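Local atomic coordinates of thiosulfate reductase (PDB entry 2VPZ), a protein that probably reduces thiosulfate or polysulfide as a molybdenum oxidoreductase, carrying bis-molybdopterin guanine dinucleotide and a [4Fe-4S] cluster. Residues Tyr135-Ile140 against Ala158-Pro163; Leu250-Gly255 against Lys303-Pro308; Pro403-Gly408 against Gln418-Pro423. One frame throughout, in Å; residues are numbered along the deposited sequence.

Contact 1 of 3, residues Tyr135-Ile140 against Ala158-Pro163; sequences YGPEAI and AAWGSP
Trp160, the last residue of helix 149-160, presents the NE1 edge of its indole to the backbone of Pro137. Its CG stands anti to the backbone N (chi1 156°), and from the ring beyond it NE1 donates to Pro137 O over 2.9 Å at 161°. The oxygen sits close to the ring plane. Seen from the carbonyl the approach is bent, 110° at the oxygen, and the opposite face of that carbonyl plane receives Ile140 N. CB of Pro137 lies over the five-membered ring of the indole, 3.4 Å from CE2 of Trp160, while its carbonyl O meets the edge. Farther round the indole, CD1 of Ile140 touches CZ2 of Trp160 at 3.8 Å, the two side chains crossing at about a right angle.

Ser162 serves the other end of the loop: OG, anti to its own backbone N, donates to Ile140 O. Glu138 lays CG against CD of Pro163 at 3.8 Å. Gly161, with positive phi, closes the helix as the C-prime residue of a Schellman motif, and Arg132 makes a cation-pi contact with Trp160. The contact joins the lead-in to strand 141-144 with the helix-to-strand connection before its parallel neighbour 165-166, and both loop carbonyls, Pro137 O and Ile140 O, find side-chain donors there.

Contact 2 of 3, residues Leu250-Gly255 against Lys303-Pro308; sequences LPIKPG and KHTEIP. With MGD (2-amino-5,6-dimercapto-7-methyl-3,7,8a,9-tetrahydro-8-oxa-1,3,9,10-tetraaza-anthracen-4-one guanosine dinucleotide), chain I.
Ile307 and Lys253 bury the most surface here, with Ile252 next, where the loop leaving edge strand 248-250 of a parallel four-stranded, Rossmann-like sheet meets the end of helix 298-305. The loop begins with an inverse gamma turn centred on Pro251. Ile307 works through its tip: CD1 lies 3.5 Å from CG1 of Ile252, the side chains crossing at a slant, and 3.9 Å from CB of Leu250, which it meets at about a right angle. Leu260 and Ile312, from the flanking helices, add to this apolar patch.

Lys253 takes part with both backbone and side chain. Its N donates to Thr305 O at 3.1 Å, while its aliphatic chain passes the helix end with CD 3.4 Å from His304 O. The ammonium continues to a salt bridge with Glu613, and Glu306, whose carboxylate lies nearby, pairs with Arg689.

Ile252 turns its other branch, CG2, to the guanine of the cofactor, 4.0 Å from MGD N1. Two residues on from Lys253, Gly255 N donates to MGD O6 over 3.1 Å at an angle of 167°.

Contact 3 of 3, residues Pro403-Gly408 against Gln418-Pro423; sequences PRADKG and QELIEP
Asp406 has CG between its backbone N and carbonyl carbon (chi1 67°), while Leu420 holds CG anti to the carbonyl carbon (chi1 -39°), and the two side chains meet on a slant where two type I beta turns, Arg404-Lys407 and Glu419-Glu422, pack together. The turns belong to the long irregular region between helices 341-354 and 423-426. One methyl of Leu420, CD2, does most of the touching: it lies 3.9 Å from OD2 of Asp406 and 4.2 Å from CB of Ala405. Beside it CB of Asp406 rests on CB of Glu419 at 3.7 Å, and CB of Ala405 meets the ring of Pro423 at CG, 3.9 Å away.

Most of the touching is between carbon atoms; the polar ends have partners of their own. Glu419 bends at chi2 and its OE2 bonds to Tyr723, OD1 of Asp406 accepts from Ala416 N, and Ala405 N donates to Asn164, a residue the Leu420 side chain also touches. The guanidinium of Arg404 folds back over its own turn, with Lys407 CA above one face, offset toward the rim. It ends in a salt bridge that probably helps hold the carboxylate where it meets the methyl: Arg404 NH1 to Asp406 OD2, 2.7 Å.

Overall arrangement
Along the chain the contacts come in series, 1, then 2, then 3. Contacts 1 and 2 lie on opposite sides of the chain's centre, 47 Å apart between centres, each beside a different parallel sheet: contact 1 at the sheet holding strand 141-144, contact 2 at the one with 248-250 as an outermost strand. Contact 3 belongs with contact 1, their centres 13 Å apart; Pro163 packs on Pro403 and Arg404, and Asn164 bonds to Ala405 and, weakly, to Glu138. Contacts 2 and 3 are 36 Å apart between centres. Contact 2 thus brings the loop after its sheet to the guanine of one MGD, whereas contacts 1 and 3 join the irregular 403-423 region to the chain around the other sheet.

Contact 1 of 3, residues Tyr135-Ile140 against Ala158-Pro163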
loop_
_atom_site.group_PDB
_atom_site.type_symbol
_atom_site.label_atom_id
_atom_site.label_comp_id
_atom_site.label_asym_id
_atom_site.label_seq_id
_atom_site.Cartn_x
_atom_site.Cartn_y
_atom_site.Cartn_z
ATOM N N TYR A 135 39.182 47.401 -42.888
ATOM C CA TYR A 135 39.584 46.157 -42.185
ATOM C C TYR A 135 39.389 44.806 -42.956
ATOM O O TYR A 135 40.085 43.822 -42.685
ATOM C CB TYR A 135 38.912 45.981 -40.779
ATOM C CG TYR A 135 39.005 47.146 -39.790
ATOM C CD1 TYR A 135 37.989 48.090 -39.713
ATOM C CD2 TYR A 135 40.109 47.294 -38.917
ATOM C CE1 TYR A 135 38.031 49.168 -38.809
ATOM C CE2 TYR A 135 40.171 48.379 -37.994
ATOM C CZ TYR A 135 39.122 49.317 -37.946
ATOM O OH TYR A 135 39.153 50.379 -37.061
ATOM N N GLY A 136 38.476 44.745 -43.919
ATOM C CA GLY A 136 38.215 43.493 -44.619
ATOM C C GLY A 136 36.884 42.898 -44.135
ATOM O O GLY A 136 36.408 43.359 -43.093
ATOM N N PRO A 137 36.278 41.861 -44.781
ATOM C CA PRO A 137 35.020 41.359 -44.212
ATOM C C PRO A 137 35.078 40.477 -42.933
ATOM O O PRO A 137 34.062 40.251 -42.262
ATOM C CB PRO A 137 34.347 40.645 -45.395
ATOM C CG PRO A 137 35.533 40.147 -46.248
ATOM C CD PRO A 137 36.770 40.952 -45.824
ATOM N N GLU A 138 36.271 39.980 -42.614
ATOM C CA GLU A 138 36.510 39.112 -41.459
ATOM C C GLU A 138 36.473 39.856 -40.119
ATOM O O GLU A 138 36.580 39.265 -39.027
ATOM C CB GLU A 138 37.840 38.356 -41.634
ATOM C CG GLU A 138 38.061 37.866 -43.076
ATOM C CD GLU A 138 39.092 38.697 -43.868
ATOM O OE1 GLU A 138 38.996 39.951 -43.840
ATOM O OE2 GLU A 138 39.965 38.080 -44.517
ATOM N N ALA A 139 36.340 41.173 -40.206
ATOM C CA ALA A 139 36.240 42.011 -39.025
ATOM C C ALA A 139 34.769 42.039 -38.561
ATOM O O ALA A 139 34.406 42.860 -37.736
ATOM C CB ALA A 139 36.776 43.450 -39.295
ATOM N N ILE A 140 33.929 41.164 -39.114
ATOM C CA ILE A 140 32.548 41.083 -38.663
ATOM C C ILE A 140 32.222 39.640 -38.157
ATOM O O ILE A 140 32.332 38.663 -38.909
ATOM C CB ILE A 140 31.516 41.565 -39.788
ATOM C CG1 ILE A 140 31.847 42.993 -40.220
ATOM C CG2 ILE A 140 30.069 41.478 -39.254
ATOM C CD1 ILE A 140 30.673 43.795 -40.856
ATOM N N ALA A 158 29.298 33.255 -44.849
ATOM C CA ALA A 158 30.156 32.717 -45.896
ATOM C C ALA A 158 29.989 33.499 -47.220
ATOM O O ALA A 158 30.963 33.757 -47.923
ATOM C CB ALA A 158 29.895 31.193 -46.098
ATOM N N ALA A 159 28.757 33.887 -47.550
ATOM C CA ALA A 159 28.488 34.667 -48.759
ATOM C C ALA A 159 29.132 36.055 -48.630
ATOM O O ALA A 159 29.459 36.709 -49.628
ATOM C CB ALA A 159 26.966 34.814 -49.025
ATOM N N TRP A 160 29.318 36.520 -47.401
ATOM C CA TRP A 160 29.952 37.810 -47.168
ATOM C C TRP A 160 31.499 37.687 -47.049
ATOM O O TRP A 160 32.225 38.648 -47.306
ATOM C CB TRP A 160 29.315 38.516 -45.948
ATOM C CG TRP A 160 30.181 39.540 -45.259
ATOM C CD1 TRP A 160 31.144 39.295 -44.309
ATOM C CD2 TRP A 160 30.176 40.971 -45.456
ATOM N NE1 TRP A 160 31.721 40.477 -43.908
ATOM C CE2 TRP A 160 31.147 41.518 -44.587
ATOM C CE3 TRP A 160 29.436 41.846 -46.275
ATOM C CZ2 TRP A 160 31.416 42.912 -44.520
ATOM C CZ3 TRP A 160 29.698 43.240 -46.215
ATOM C CH2 TRP A 160 30.677 43.750 -45.335
ATOM N N GLY A 161 31.995 36.511 -46.686
ATOM C CA GLY A 161 33.425 36.292 -46.547
ATOM C C GLY A 161 34.056 36.354 -45.157
ATOM O O GLY A 161 35.253 36.636 -45.041
ATOM N N SER A 162 33.285 36.123 -44.099
ATOM C CA SER A 162 33.821 36.129 -42.723
ATOM C C SER A 162 33.807 34.700 -42.143
ATOM O O SER A 162 32.757 34.041 -42.164
ATOM C CB SER A 162 33.015 37.073 -41.778
ATOM O OG SER A 162 33.563 37.109 -40.461
ATOM N N PRO A 163 34.977 34.181 -41.671
ATOM C CA PRO A 163 35.058 32.836 -41.086
ATOM C C PRO A 163 34.654 32.827 -39.579
ATOM O O PRO A 163 34.552 31.768 -38.939
ATOM C CB PRO A 163 36.516 32.425 -41.299
ATOM C CG PRO A 163 37.272 33.734 -41.250
ATOM C CD PRO A 163 36.306 34.787 -41.811
#

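Contact 2 of 3, residues Leu250-Gly255 against Lys303-Pro308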
loop_
_atom_site.group_PDB
_atom_site.type_symbol
_atom_site.label_atom_id
_atom_site.label_comp_id
_atom_site.label_asym_id
_atom_site.label_seq_id
_atom_site.Cartn_x
_atom_site.Cartn_y
_atom_site.Cartn_z
ATOM N N LEU A 250 25.341 5.621 -8.586
ATOM C CA LEU A 250 26.747 5.744 -8.135
ATOM C C LEU A 250 27.026 7.265 -7.825
ATOM O O LEU A 250 27.255 8.057 -8.763
ATOM C CB LEU A 250 27.774 5.186 -9.171
ATOM C CG LEU A 250 27.507 3.916 -10.017
ATOM C CD1 LEU A 250 28.820 3.318 -10.612
ATOM C CD2 LEU A 250 26.790 2.851 -9.175
ATOM N N PRO A 251 26.982 7.706 -6.517
ATOM C CA PRO A 251 27.252 9.123 -6.195
ATOM C C PRO A 251 28.733 9.546 -6.316
ATOM O O PRO A 251 29.394 9.827 -5.303
ATOM C CB PRO A 251 26.713 9.335 -4.777
ATOM C CG PRO A 251 26.387 7.955 -4.223
ATOM C CD PRO A 251 26.620 6.921 -5.334
ATOM N N ILE A 252 29.216 9.603 -7.558
ATOM C CA ILE A 252 30.599 9.928 -7.912
ATOM C C ILE A 252 31.162 11.285 -7.467
ATOM O O ILE A 252 30.480 12.320 -7.461
ATOM C CB ILE A 252 30.812 9.778 -9.487
ATOM C CG1 ILE A 252 32.191 9.214 -9.799
ATOM C CG2 ILE A 252 30.580 11.141 -10.191
ATOM C CD1 ILE A 252 32.726 9.553 -11.206
ATOM N N LYS A 253 32.424 11.291 -7.050
ATOM C CA LYS A 253 33.056 12.542 -6.652
ATOM C C LYS A 253 33.170 13.358 -7.974
ATOM O O LYS A 253 33.633 12.820 -8.984
ATOM C CB LYS A 253 34.431 12.267 -6.010
ATOM C CG LYS A 253 35.448 13.345 -6.267
ATOM C CD LYS A 253 36.659 13.218 -5.355
ATOM C CE LYS A 253 37.191 14.588 -4.948
ATOM N NZ LYS A 253 38.533 14.512 -4.290
ATOM N N PRO A 254 32.729 14.657 -7.982
ATOM C CA PRO A 254 32.837 15.454 -9.230
ATOM C C PRO A 254 34.195 15.585 -9.969
ATOM O O PRO A 254 35.200 15.792 -9.301
ATOM C CB PRO A 254 32.292 16.826 -8.859
ATOM C CG PRO A 254 31.406 16.607 -7.680
ATOM C CD PRO A 254 32.001 15.390 -6.941
ATOM N N GLY A 255 34.139 15.513 -11.311
ATOM C CA GLY A 255 35.278 15.640 -12.218
ATOM C C GLY A 255 36.199 14.456 -12.242
ATOM O O GLY A 255 37.398 14.516 -12.594
ATOM N N LYS A 303 39.733 5.023 -5.211
ATOM C CA LYS A 303 40.571 5.946 -4.465
ATOM C C LYS A 303 40.295 7.416 -4.856
ATOM O O LYS A 303 40.273 8.310 -4.000
ATOM C CB LYS A 303 42.010 5.488 -4.728
ATOM C CG LYS A 303 43.151 6.084 -3.951
ATOM C CD LYS A 303 44.473 5.793 -4.708
ATOM C CE LYS A 303 45.549 6.870 -4.463
ATOM N NZ LYS A 303 45.535 7.376 -3.047
ATOM N N HIS A 304 40.069 7.647 -6.146
ATOM C CA HIS A 304 39.774 8.980 -6.693
ATOM C C HIS A 304 38.248 9.219 -6.885
ATOM O O HIS A 304 37.723 10.305 -6.655
ATOM C CB HIS A 304 40.446 9.199 -8.092
ATOM C CG HIS A 304 41.928 8.964 -8.160
ATOM N ND1 HIS A 304 42.850 9.808 -7.602
ATOM C CD2 HIS A 304 42.642 7.989 -8.750
ATOM C CE1 HIS A 304 44.067 9.367 -7.836
ATOM N NE2 HIS A 304 43.966 8.259 -8.534
ATOM N N THR A 305 37.570 8.169 -7.313
ATOM C CA THR A 305 36.155 8.121 -7.671
ATOM C C THR A 305 35.211 8.121 -6.447
ATOM O O THR A 305 34.168 8.809 -6.390
ATOM C CB THR A 305 36.045 6.876 -8.638
ATOM O OG1 THR A 305 35.832 7.299 -9.981
ATOM C CG2 THR A 305 35.050 5.852 -8.129
ATOM N N GLU A 306 35.644 7.371 -5.454
ATOM C CA GLU A 306 34.967 7.236 -4.190
ATOM C C GLU A 306 33.821 6.245 -4.203
ATOM O O GLU A 306 33.038 6.160 -3.260
ATOM C CB GLU A 306 34.530 8.597 -3.700
ATOM C CG GLU A 306 35.587 9.286 -2.876
ATOM C CD GLU A 306 35.069 10.545 -2.241
ATOM O OE1 GLU A 306 33.846 10.591 -1.989
ATOM O OE2 GLU A 306 35.881 11.462 -1.996
ATOM N N ILE A 307 33.736 5.509 -5.302
ATOM C CA ILE A 307 32.755 4.445 -5.512
ATOM C C ILE A 307 33.522 3.158 -5.096
ATOM O O ILE A 307 34.651 2.955 -5.571
ATOM C CB ILE A 307 32.364 4.350 -7.018
ATOM C CG1 ILE A 307 31.554 5.568 -7.426
ATOM C CG2 ILE A 307 31.675 2.993 -7.327
ATOM C CD1 ILE A 307 31.647 5.837 -8.913
ATOM N N PRO A 308 32.937 2.284 -4.229
ATOM C CA PRO A 308 33.661 1.056 -3.823
ATOM C C PRO A 308 34.175 0.175 -5.007
ATOM O O PRO A 308 33.533 0.119 -6.060
ATOM C CB PRO A 308 32.655 0.306 -2.928
ATOM C CG PRO A 308 31.624 1.370 -2.509
ATOM C CD PRO A 308 31.554 2.284 -3.730
HETATM P PB MGD I . 24.474 16.882 -18.296
HETATM O O1B MGD I . 25.379 18.031 -18.089
HETATM O O2B MGD I . 24.990 15.610 -18.745
HETATM O O3B MGD I . 23.446 17.616 -19.278
HETATM O O3A MGD I . 21.315 18.367 -20.449
HETATM P PA MGD I . 22.316 17.157 -20.310
HETATM O O1A MGD I . 22.788 16.969 -21.675
HETATM O O2A MGD I . 21.584 16.005 -19.807
HETATM O "O5'" MGD I . 23.677 16.589 -16.991
HETATM C "C5'" MGD I . 23.296 17.473 -15.934
HETATM C "C4'" MGD I . 23.579 16.575 -14.741
HETATM O "O4'" MGD I . 24.995 16.492 -14.766
HETATM C "C3'" MGD I . 23.235 17.106 -13.323
HETATM O "O3'" MGD I . 22.506 16.113 -12.556
HETATM C "C2'" MGD I . 24.602 17.351 -12.637
HETATM O "O2'" MGD I . 24.577 16.771 -11.338
HETATM C "C1'" MGD I . 25.512 16.442 -13.424
HETATM N N9 MGD I . 26.982 16.515 -13.202
HETATM C C8 MGD I . 27.705 17.628 -12.860
HETATM N N7 MGD I . 29.031 17.345 -12.726
HETATM C C5 MGD I . 29.163 16.014 -12.964
HETATM C C6 MGD I . 30.278 15.046 -12.905
HETATM O O6 MGD I . 31.406 15.494 -12.679
HETATM N N1 MGD I . 30.042 13.766 -13.188
HETATM C C2 MGD I . 28.790 13.302 -13.451
HETATM N N2 MGD I . 28.593 11.965 -13.731
HETATM N N3 MGD I . 27.703 14.133 -13.513
HETATM C C4 MGD I . 27.821 15.469 -13.285
HETATM C C10 MGD I . 21.434 19.560 -21.194
HETATM C C11 MGD I . 20.666 19.299 -22.449
HETATM O O11 MGD I . 19.273 19.219 -22.109
HETATM C C12 MGD I . 21.036 20.243 -23.622
HETATM S S12 MGD I . 22.633 20.477 -24.100
HETATM C C13 MGD I . 20.094 20.940 -24.354
HETATM S S13 MGD I . 20.556 21.865 -25.707
HETATM C C14 MGD I . 18.632 20.873 -23.993
HETATM N N15 MGD I . 18.100 21.997 -23.317
HETATM C C16 MGD I . 16.986 21.893 -22.524
HETATM C C17 MGD I . 16.323 23.038 -21.804
HETATM O O17 MGD I . 16.767 24.209 -21.964
HETATM N N18 MGD I . 15.191 22.808 -21.056
HETATM C C19 MGD I . 14.763 21.528 -20.909
HETATM N N19 MGD I . 13.726 21.342 -20.115
HETATM N N20 MGD I . 15.311 20.402 -21.479
HETATM C C21 MGD I . 16.381 20.571 -22.314
HETATM N N22 MGD I . 16.995 19.552 -22.895
HETATM C C23 MGD I . 18.375 19.575 -23.254
#

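Contact 3 of 3, residues Pro403-Gly408 against Gln418-Pro423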
loop_
_atom_site.group_PDB
_atom_site.type_symbol
_atom_site.label_atom_id
_atom_site.label_comp_id
_atom_site.label_asym_id
_atom_site.label_seq_id
_atom_site.Cartn_x
_atom_site.Cartn_y
_atom_site.Cartn_z
ATOM N N PRO A 403 42.213 33.735 -41.743
ATOM C CA PRO A 403 41.630 32.674 -40.949
ATOM C C PRO A 403 40.767 33.023 -39.705
ATOM O O PRO A 403 40.983 34.087 -39.099
ATOM C CB PRO A 403 42.858 31.839 -40.572
ATOM C CG PRO A 403 43.910 32.881 -40.330
ATOM C CD PRO A 403 43.599 34.022 -41.335
ATOM N N ARG A 404 39.816 32.150 -39.331
ATOM C CA ARG A 404 38.968 32.357 -38.148
ATOM C C ARG A 404 39.958 32.746 -37.022
ATOM O O ARG A 404 40.999 32.110 -36.865
ATOM C CB ARG A 404 38.177 31.068 -37.763
ATOM C CG ARG A 404 39.002 29.916 -37.160
ATOM C CD ARG A 404 38.514 28.496 -37.535
ATOM N NE ARG A 404 39.358 27.430 -36.978
ATOM C CZ ARG A 404 39.343 26.985 -35.723
ATOM N NH1 ARG A 404 38.505 27.510 -34.848
ATOM N NH2 ARG A 404 40.172 26.015 -35.328
ATOM N N ALA A 405 39.606 33.795 -36.284
ATOM C CA ALA A 405 40.423 34.378 -35.203
ATOM C C ALA A 405 40.796 33.541 -33.962
ATOM O O ALA A 405 41.489 34.036 -33.068
ATOM C CB ALA A 405 39.803 35.748 -34.771
ATOM N N ASP A 406 40.343 32.292 -33.870
ATOM C CA ASP A 406 40.669 31.414 -32.727
ATOM C C ASP A 406 41.486 30.187 -33.205
ATOM O O ASP A 406 41.640 29.190 -32.493
ATOM C CB ASP A 406 39.378 30.949 -31.984
ATOM C CG ASP A 406 38.478 30.019 -32.814
ATOM O OD1 ASP A 406 37.706 29.240 -32.202
ATOM O OD2 ASP A 406 38.536 30.080 -34.060
ATOM N N LYS A 407 42.031 30.331 -34.409
ATOM C CA LYS A 407 42.815 29.337 -35.141
ATOM C C LYS A 407 43.989 28.626 -34.418
ATOM O O LYS A 407 44.243 27.447 -34.646
ATOM C CB LYS A 407 43.276 29.931 -36.487
ATOM C CG LYS A 407 44.503 29.303 -37.160
ATOM C CD LYS A 407 44.178 27.962 -37.826
ATOM C CE LYS A 407 45.412 27.279 -38.445
ATOM N NZ LYS A 407 45.824 27.877 -39.766
ATOM N N GLY A 408 44.717 29.274 -33.526
ATOM C CA GLY A 408 45.759 28.502 -32.905
ATOM C C GLY A 408 45.513 28.089 -31.472
ATOM O O GLY A 408 46.366 27.461 -30.827
ATOM N N GLN A 418 33.251 31.547 -27.612
ATOM C CA GLN A 418 33.877 32.133 -26.452
ATOM C C GLN A 418 35.332 32.613 -26.672
ATOM O O GLN A 418 35.827 33.448 -25.914
ATOM C CB GLN A 418 33.728 31.122 -25.313
ATOM C CG GLN A 418 33.902 29.644 -25.758
ATOM C CD GLN A 418 35.217 29.107 -25.281
ATOM O OE1 GLN A 418 35.849 29.745 -24.436
ATOM N NE2 GLN A 418 35.642 27.950 -25.774
ATOM N N GLU A 419 36.016 32.146 -27.723
ATOM C CA GLU A 419 37.405 32.550 -28.011
ATOM C C GLU A 419 37.539 33.783 -28.969
ATOM O O GLU A 419 38.536 34.516 -28.896
ATOM C CB GLU A 419 38.234 31.350 -28.503
ATOM C CG GLU A 419 38.326 30.159 -27.496
ATOM C CD GLU A 419 38.934 30.558 -26.136
ATOM O OE1 GLU A 419 39.957 31.278 -26.150
ATOM O OE2 GLU A 419 38.396 30.137 -25.082
ATOM N N LEU A 420 36.538 34.027 -29.825
ATOM C CA LEU A 420 36.511 35.174 -30.768
ATOM C C LEU A 420 36.073 36.494 -30.116
ATOM O O LEU A 420 35.831 37.484 -30.827
ATOM C CB LEU A 420 35.535 34.952 -31.950
ATOM C CG LEU A 420 35.424 33.575 -32.595
ATOM C CD1 LEU A 420 34.047 33.413 -33.239
ATOM C CD2 LEU A 420 36.554 33.351 -33.613
ATOM N N ILE A 421 35.931 36.499 -28.794
ATOM C CA ILE A 421 35.487 37.695 -28.034
ATOM C C ILE A 421 36.647 38.558 -27.578
ATOM O O ILE A 421 36.494 39.739 -27.283
ATOM C CB ILE A 421 34.716 37.375 -26.704
ATOM C CG1 ILE A 421 33.519 36.480 -26.951
ATOM C CG2 ILE A 421 34.285 38.713 -26.023
ATOM C CD1 ILE A 421 32.186 37.031 -26.410
ATOM N N GLU A 422 37.792 37.911 -27.448
ATOM C CA GLU A 422 39.029 38.526 -26.995
ATOM C C GLU A 422 39.509 39.475 -28.123
ATOM O O GLU A 422 39.888 40.641 -27.839
ATOM C CB GLU A 422 40.050 37.435 -26.657
ATOM C CG GLU A 422 41.349 37.858 -25.991
ATOM C CD GLU A 422 42.430 36.778 -26.112
ATOM O OE1 GLU A 422 42.361 35.994 -27.088
ATOM O OE2 GLU A 422 43.349 36.721 -25.250
ATOM N N PRO A 423 39.527 39.009 -29.399
ATOM C CA PRO A 423 39.930 39.809 -30.555
ATOM C C PRO A 423 39.246 41.213 -30.636
ATOM O O PRO A 423 39.788 42.144 -31.247
ATOM C CB PRO A 423 39.540 38.924 -31.744
ATOM C CG PRO A 423 39.770 37.511 -31.238
ATOM C CD PRO A 423 39.527 37.570 -29.718
#